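Local coordinates for alpha-galactosidase (PDB 6LCJ), which probably hydrolyses terminal alpha-galactosidic linkages, as a hexameric member of glycoside hydrolase family 36 from a thermophilic bacterium, at residues 207-210 / 211-214; 438-441 / 442-446; 446-449 / 450-453. One frame throughout, in Å; residues are numbered along the deposited sequence.

Contact 1. Residues 207-210 / 211-214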
# COMPACT_ATOMS: atom_id res chain seq x y z
N GLU E 207 -43.12 4.29 24.78
CA GLU E 207 -43.99 4.00 25.90
C GLU E 207 -43.19 4.27 27.15
O GLU E 207 -41.96 4.10 27.16
CB GLU E 207 -44.49 2.54 25.88
CG GLU E 207 -45.51 2.22 24.79
CD GLU E 207 -46.82 2.96 24.97
OE1 GLU E 207 -47.26 3.12 26.13
OE2 GLU E 207 -47.41 3.38 23.96
N PRO E 208 -43.84 4.72 28.22
CA PRO E 208 -43.09 5.17 29.40
C PRO E 208 -42.34 4.03 30.07
O PRO E 208 -42.88 2.94 30.28
CB PRO E 208 -44.16 5.75 30.32
CG PRO E 208 -45.49 5.35 29.72
CD PRO E 208 -45.25 5.14 28.26
N ASN E 209 -41.09 4.29 30.42
CA ASN E 209 -40.29 3.34 31.18
C ASN E 209 -40.71 3.36 32.66
O ASN E 209 -41.67 4.03 33.06
CB ASN E 209 -38.79 3.61 30.99
CG ASN E 209 -38.36 5.03 31.45
OD1 ASN E 209 -38.76 5.52 32.51
ND2 ASN E 209 -37.49 5.66 30.65
N ASP E 210 -39.95 2.65 33.49
CA ASP E 210 -40.31 2.44 34.89
C ASP E 210 -40.30 3.73 35.69
O ASP E 210 -41.03 3.82 36.69
CB ASP E 210 -39.35 1.43 35.51
CG ASP E 210 -39.73 0.00 35.18
OD1 ASP E 210 -40.87 -0.20 34.68
OD2 ASP E 210 -38.91 -0.91 35.42
N ARG E 211 -39.53 4.72 35.29
CA ARG E 211 -39.48 5.98 36.02
C ARG E 211 -40.68 6.87 35.73
O ARG E 211 -40.73 7.98 36.28
CB ARG E 211 -38.16 6.69 35.70
CG ARG E 211 -36.95 5.76 35.84
CD ARG E 211 -35.62 6.48 35.73
NE ARG E 211 -35.47 7.21 34.47
CZ ARG E 211 -35.03 6.67 33.33
NH1 ARG E 211 -34.69 5.39 33.29
NH2 ARG E 211 -34.93 7.42 32.23
N PHE E 212 -41.64 6.43 34.93
CA PHE E 212 -42.90 7.16 34.70
C PHE E 212 -44.10 6.25 34.98
O PHE E 212 -44.93 6.01 34.10
CB PHE E 212 -42.94 7.72 33.28
CG PHE E 212 -41.94 8.80 33.04
CD1 PHE E 212 -40.59 8.49 32.87
CD2 PHE E 212 -42.31 10.13 33.02
CE1 PHE E 212 -39.65 9.48 32.69
CE2 PHE E 212 -41.38 11.12 32.84
CZ PHE E 212 -40.05 10.80 32.66
N PRO E 213 -44.24 5.77 36.23
CA PRO E 213 -45.25 4.72 36.49
C PRO E 213 -46.68 5.13 36.21
O PRO E 213 -47.47 4.29 35.79
CB PRO E 213 -45.03 4.39 37.98
CG PRO E 213 -44.31 5.56 38.54
CD PRO E 213 -43.46 6.09 37.44
N ARG E 214 -47.06 6.39 36.42
CA ARG E 214 -48.46 6.74 36.17
C ARG E 214 -48.73 7.05 34.70
O ARG E 214 -49.88 7.39 34.36
CB ARG E 214 -48.90 7.90 37.06
CG ARG E 214 -49.28 7.46 38.48
CD ARG E 214 -49.38 8.62 39.46
NE ARG E 214 -48.06 9.14 39.80
CZ ARG E 214 -47.84 10.17 40.61
NH1 ARG E 214 -48.85 10.80 41.20
NH2 ARG E 214 -46.58 10.57 40.84
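Asn209 and Arg211 meet in an Asx turn superposed on the type I beta turn from Asn209 to Phe212, in the excursion between barrel strand 192-195 and helix 216-224. Arg211 comes first: its backbone N donates to Asn209 OD1 at 3.0 Å in a bent bond (N-H...O 138°). With chi1 at 60°, Asn209 CG is tucked over its own backbone, and the amide oxygen swings round to that N-H. A bend at chi3 folds the Arg211 side chain back, and the guanidinium crosses above the amide, with OD1 4.0 Å from its plane and the two flat groups 42° apart. Arg211 NH2 and Asn209 ND2 are both donors and do not pair. NE bonds Ile173 O instead, while ND2 bonds Gln200 O and Gly198 O, fixing the rotation of the amide beneath. Phe212 follows and closes the beta turn, its N bonded to Asn209 O at 3.0 Å. Its CB rests on Pro208 CB at 3.8 Å. The ring turns its edge to the amide oxygen, CD1 lying 3.5 Å from Asn209 OD1, and is buried against Trp199, Ile173 and Leu219 of helix 216-224. Beyond it Pro213 leads the chain out of the turn on its way to that helix, with its ring carbon CD 3.4 Å from Asp210 O.

Contact 2. Residues 438-441 / 442-446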
# COMPACT_ATOMS: atom_id res chain seq x y z
N SER E 438 -34.72 25.73 40.96
CA SER E 438 -33.97 25.49 42.18
C SER E 438 -32.45 25.47 41.97
O SER E 438 -31.72 25.47 42.96
CB SER E 438 -34.43 24.18 42.82
OG SER E 438 -34.22 23.09 41.95
N TRP E 439 -31.96 25.45 40.73
CA TRP E 439 -30.53 25.57 40.49
C TRP E 439 -30.09 27.01 40.30
O TRP E 439 -28.88 27.27 40.20
CB TRP E 439 -30.12 24.78 39.24
CG TRP E 439 -30.21 23.31 39.35
CD1 TRP E 439 -30.77 22.59 40.36
CD2 TRP E 439 -29.74 22.35 38.39
NE1 TRP E 439 -30.67 21.25 40.10
CE2 TRP E 439 -30.04 21.08 38.89
CE3 TRP E 439 -29.10 22.45 37.16
CZ2 TRP E 439 -29.71 19.91 38.21
CZ3 TRP E 439 -28.77 21.29 36.48
CH2 TRP E 439 -29.07 20.03 37.01
N LEU E 440 -31.04 27.95 40.24
CA LEU E 440 -30.76 29.36 39.99
C LEU E 440 -30.55 30.11 41.30
O LEU E 440 -31.31 29.94 42.25
CB LEU E 440 -31.92 29.98 39.21
CG LEU E 440 -32.23 29.45 37.81
CD1 LEU E 440 -33.38 30.26 37.22
CD2 LEU E 440 -30.99 29.55 36.93
N LEU E 441 -29.52 30.95 41.35
CA LEU E 441 -29.40 31.95 42.40
C LEU E 441 -30.51 33.00 42.25
O LEU E 441 -31.12 33.11 41.18
CB LEU E 441 -28.02 32.60 42.37
CG LEU E 441 -26.81 31.66 42.50
CD1 LEU E 441 -25.50 32.40 42.25
CD2 LEU E 441 -26.79 30.99 43.84
N PRO E 442 -30.79 33.77 43.30
CA PRO E 442 -31.83 34.83 43.20
C PRO E 442 -31.62 35.84 42.09
O PRO E 442 -32.57 36.19 41.38
CB PRO E 442 -31.76 35.50 44.58
CG PRO E 442 -31.31 34.41 45.49
CD PRO E 442 -30.37 33.54 44.70
N GLU E 443 -30.40 36.34 41.94
CA GLU E 443 -30.04 37.18 40.80
C GLU E 443 -30.42 36.52 39.47
O GLU E 443 -30.90 37.20 38.56
CB GLU E 443 -28.54 37.46 40.86
CG GLU E 443 -27.98 38.13 39.64
CD GLU E 443 -27.32 37.17 38.64
OE1 GLU E 443 -26.67 36.17 39.07
OE2 GLU E 443 -27.47 37.43 37.42
N GLU E 444 -30.20 35.20 39.35
CA GLU E 444 -30.47 34.49 38.10
C GLU E 444 -31.97 34.28 37.87
O GLU E 444 -32.43 34.36 36.73
CB GLU E 444 -29.72 33.16 38.11
CG GLU E 444 -28.19 33.38 38.17
CD GLU E 444 -27.38 32.12 38.47
OE1 GLU E 444 -27.94 31.11 38.93
OE2 GLU E 444 -26.15 32.16 38.25
N LYS E 445 -32.73 34.05 38.94
CA LYS E 445 -34.18 33.94 38.82
C LYS E 445 -34.78 35.21 38.25
O LYS E 445 -35.66 35.16 37.38
CB LYS E 445 -34.80 33.66 40.19
CG LYS E 445 -34.55 32.27 40.68
CD LYS E 445 -35.45 31.91 41.85
CE LYS E 445 -34.77 30.88 42.72
NZ LYS E 445 -35.62 29.68 42.83
N GLY E 446 -34.33 36.37 38.75
CA GLY E 446 -34.84 37.63 38.25
C GLY E 446 -34.48 37.84 36.79
O GLY E 446 -35.29 38.35 36.01
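Glu444 reaches back over the first turn of helix 442-453 to the backbone N of Leu441, the N-cap residue. This is one half of a capping box; leucine has no side-chain acceptor to supply the other. From its CB, 3.4 Å from Leu441 O and also against Leu440 CB, the chain sets off with CG beside its own backbone N (chi1 -63°) and continues extended, which carries the carboxylate back past the helix start. CD lies by Leu441 CB at 4.0 Å. OE1 takes the Leu441 N-H at 2.9 Å, approached from above the carboxylate plane, and OE2 turns past Leu441 CD1 to a hydrogen bond with Thr408 OG1. Leu441 O is the acceptor for Lys445 N at 2.9 Å, the first full helical bond. Leu440 and Lys445 hold the positions of a hydrophobic staple, Leu440 CB against Lys445 CG at 3.8 Å; the ammonium NZ beyond bonds Pro437 O. Leu441 also packs on Arg409 of a neighbouring subunit. Cut back to an alanine, position 444 would probably leave the Leu441 N-H without its acceptor and Thr408 OG1 without this mate. A carboxylate at the helix N-terminus, with a backbone N-H directed at it, is likely to be stabilised as the anion by the positive end of the helix dipole.

Contact 3. Residues 446-449 / 450-453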
# COMPACT_ATOMS: atom_id res chain seq x y z
N GLY E 446 -34.33 36.37 38.75
CA GLY E 446 -34.84 37.63 38.25
C GLY E 446 -34.48 37.84 36.79
O GLY E 446 -35.29 38.35 36.01
N ARG E 447 -33.27 37.44 36.40
CA ARG E 447 -32.89 37.59 35.00
C ARG E 447 -33.74 36.72 34.10
O ARG E 447 -34.15 37.16 33.02
CB ARG E 447 -31.41 37.30 34.83
CG ARG E 447 -30.60 38.55 34.98
CD ARG E 447 -29.15 38.27 35.05
NE ARG E 447 -28.61 37.86 33.76
CZ ARG E 447 -28.04 36.69 33.55
NH1 ARG E 447 -27.93 35.81 34.55
NH2 ARG E 447 -27.57 36.39 32.34
N LEU E 448 -34.03 35.48 34.53
CA LEU E 448 -34.85 34.59 33.73
C LEU E 448 -36.25 35.15 33.53
O LEU E 448 -36.78 35.15 32.41
CB LEU E 448 -34.91 33.20 34.37
CG LEU E 448 -35.92 32.21 33.75
CD1 LEU E 448 -35.63 31.94 32.24
CD2 LEU E 448 -36.03 30.90 34.55
N GLU E 449 -36.87 35.67 34.59
CA GLU E 449 -38.21 36.23 34.44
C GLU E 449 -38.21 37.46 33.54
O GLU E 449 -39.10 37.61 32.69
CB GLU E 449 -38.82 36.56 35.80
CG GLU E 449 -40.30 36.94 35.74
CD GLU E 449 -41.20 35.96 34.94
OE1 GLU E 449 -40.85 34.76 34.77
OE2 GLU E 449 -42.27 36.39 34.47
N ALA E 450 -37.24 38.37 33.69
CA ALA E 450 -37.20 39.51 32.79
C ALA E 450 -36.97 39.06 31.34
O ALA E 450 -37.48 39.69 30.41
CB ALA E 450 -36.13 40.50 33.23
N PHE E 451 -36.24 37.97 31.14
CA PHE E 451 -36.03 37.43 29.80
C PHE E 451 -37.35 36.97 29.19
O PHE E 451 -37.69 37.32 28.05
CB PHE E 451 -35.00 36.30 29.88
CG PHE E 451 -34.86 35.47 28.62
CD1 PHE E 451 -34.18 35.97 27.51
CD2 PHE E 451 -35.35 34.17 28.58
CE1 PHE E 451 -34.01 35.20 26.37
CE2 PHE E 451 -35.17 33.37 27.44
CZ PHE E 451 -34.51 33.90 26.33
N LEU E 452 -38.13 36.19 29.96
CA LEU E 452 -39.41 35.68 29.48
C LEU E 452 -40.43 36.80 29.29
O LEU E 452 -41.15 36.81 28.29
CB LEU E 452 -39.94 34.64 30.45
CG LEU E 452 -39.09 33.38 30.52
CD1 LEU E 452 -39.46 32.51 31.71
CD2 LEU E 452 -39.23 32.61 29.23
N ALA E 453 -40.50 37.74 30.23
CA ALA E 453 -41.63 38.67 30.29
C ALA E 453 -41.45 39.89 29.40
O ALA E 453 -42.41 40.65 29.25
CB ALA E 453 -41.86 39.13 31.73
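Glu449 O accepts the backbone N-H of Ala453 at 2.8 Å, the shortest polar bond between residues 446-449 and 450-453. The same residue lays its side chain along the helix surface: CG lies opposite its own backbone N (chi1 -171°) and the chain then bends at chi2 (50°), turning the carboxylate toward the next turn. OE1 comes to 4.0 Å from Leu452 CD1, the two side chains crossing at about a right angle, and OE2 lies 3.9 Å from Ala453 CB. OE2 also bonds Ser189 OG, which ties this helix face to the loop before strand 192-195. These residues form the last two turns of helix 442-453, the helix that follows the eighth strand, 431-433, of the (beta/alpha)8 barrel. Its regular i to i+4 bonding includes Ala450 N to Gly446 O, Leu452 N to Leu448 O and Phe451 N to Arg447 O, the last at 2.9 Å. On the buried side Leu448 and Leu452 meet methyl to methyl, CD1 to CD1, at 3.9 Å. Two carbons crowd the already bonded Leu448 O, Leu452 CG at 3.5 Å and Phe451 CB at 3.3 Å, but the Phe451 ring leads away from residues 446-449. It meets His426 edge-to-face, lies in a cation-pi pair with Lys431 and packs on Ala425 of helix 415-428. Ala450 CB rests 3.6 Å from Gly446 O.

Overall arrangement
Along the chain the three contacts come in numerical order. Contact 1 lies in the loop that leads into helix 216-224, downstream of barrel strand 192-195, whereas contacts 2 and 3 follow each other on helix 442-453, after strand 431-433. In the parallel barrel sheet strand 161-164 separates these two strands. Contacts 2 and 3 share Gly446, have centres about 10 Å apart and touch where Leu440 CD1 meets Leu448 CD2 at 3.8 Å, so the residue just before the N-cap packs on the middle of the same helix. Contact 1 stays apart, its centre about 30 Å from that of contact 2 and about 33 Å from that of contact 3. Contact 2 alone borders a neighbouring subunit of the hexamer.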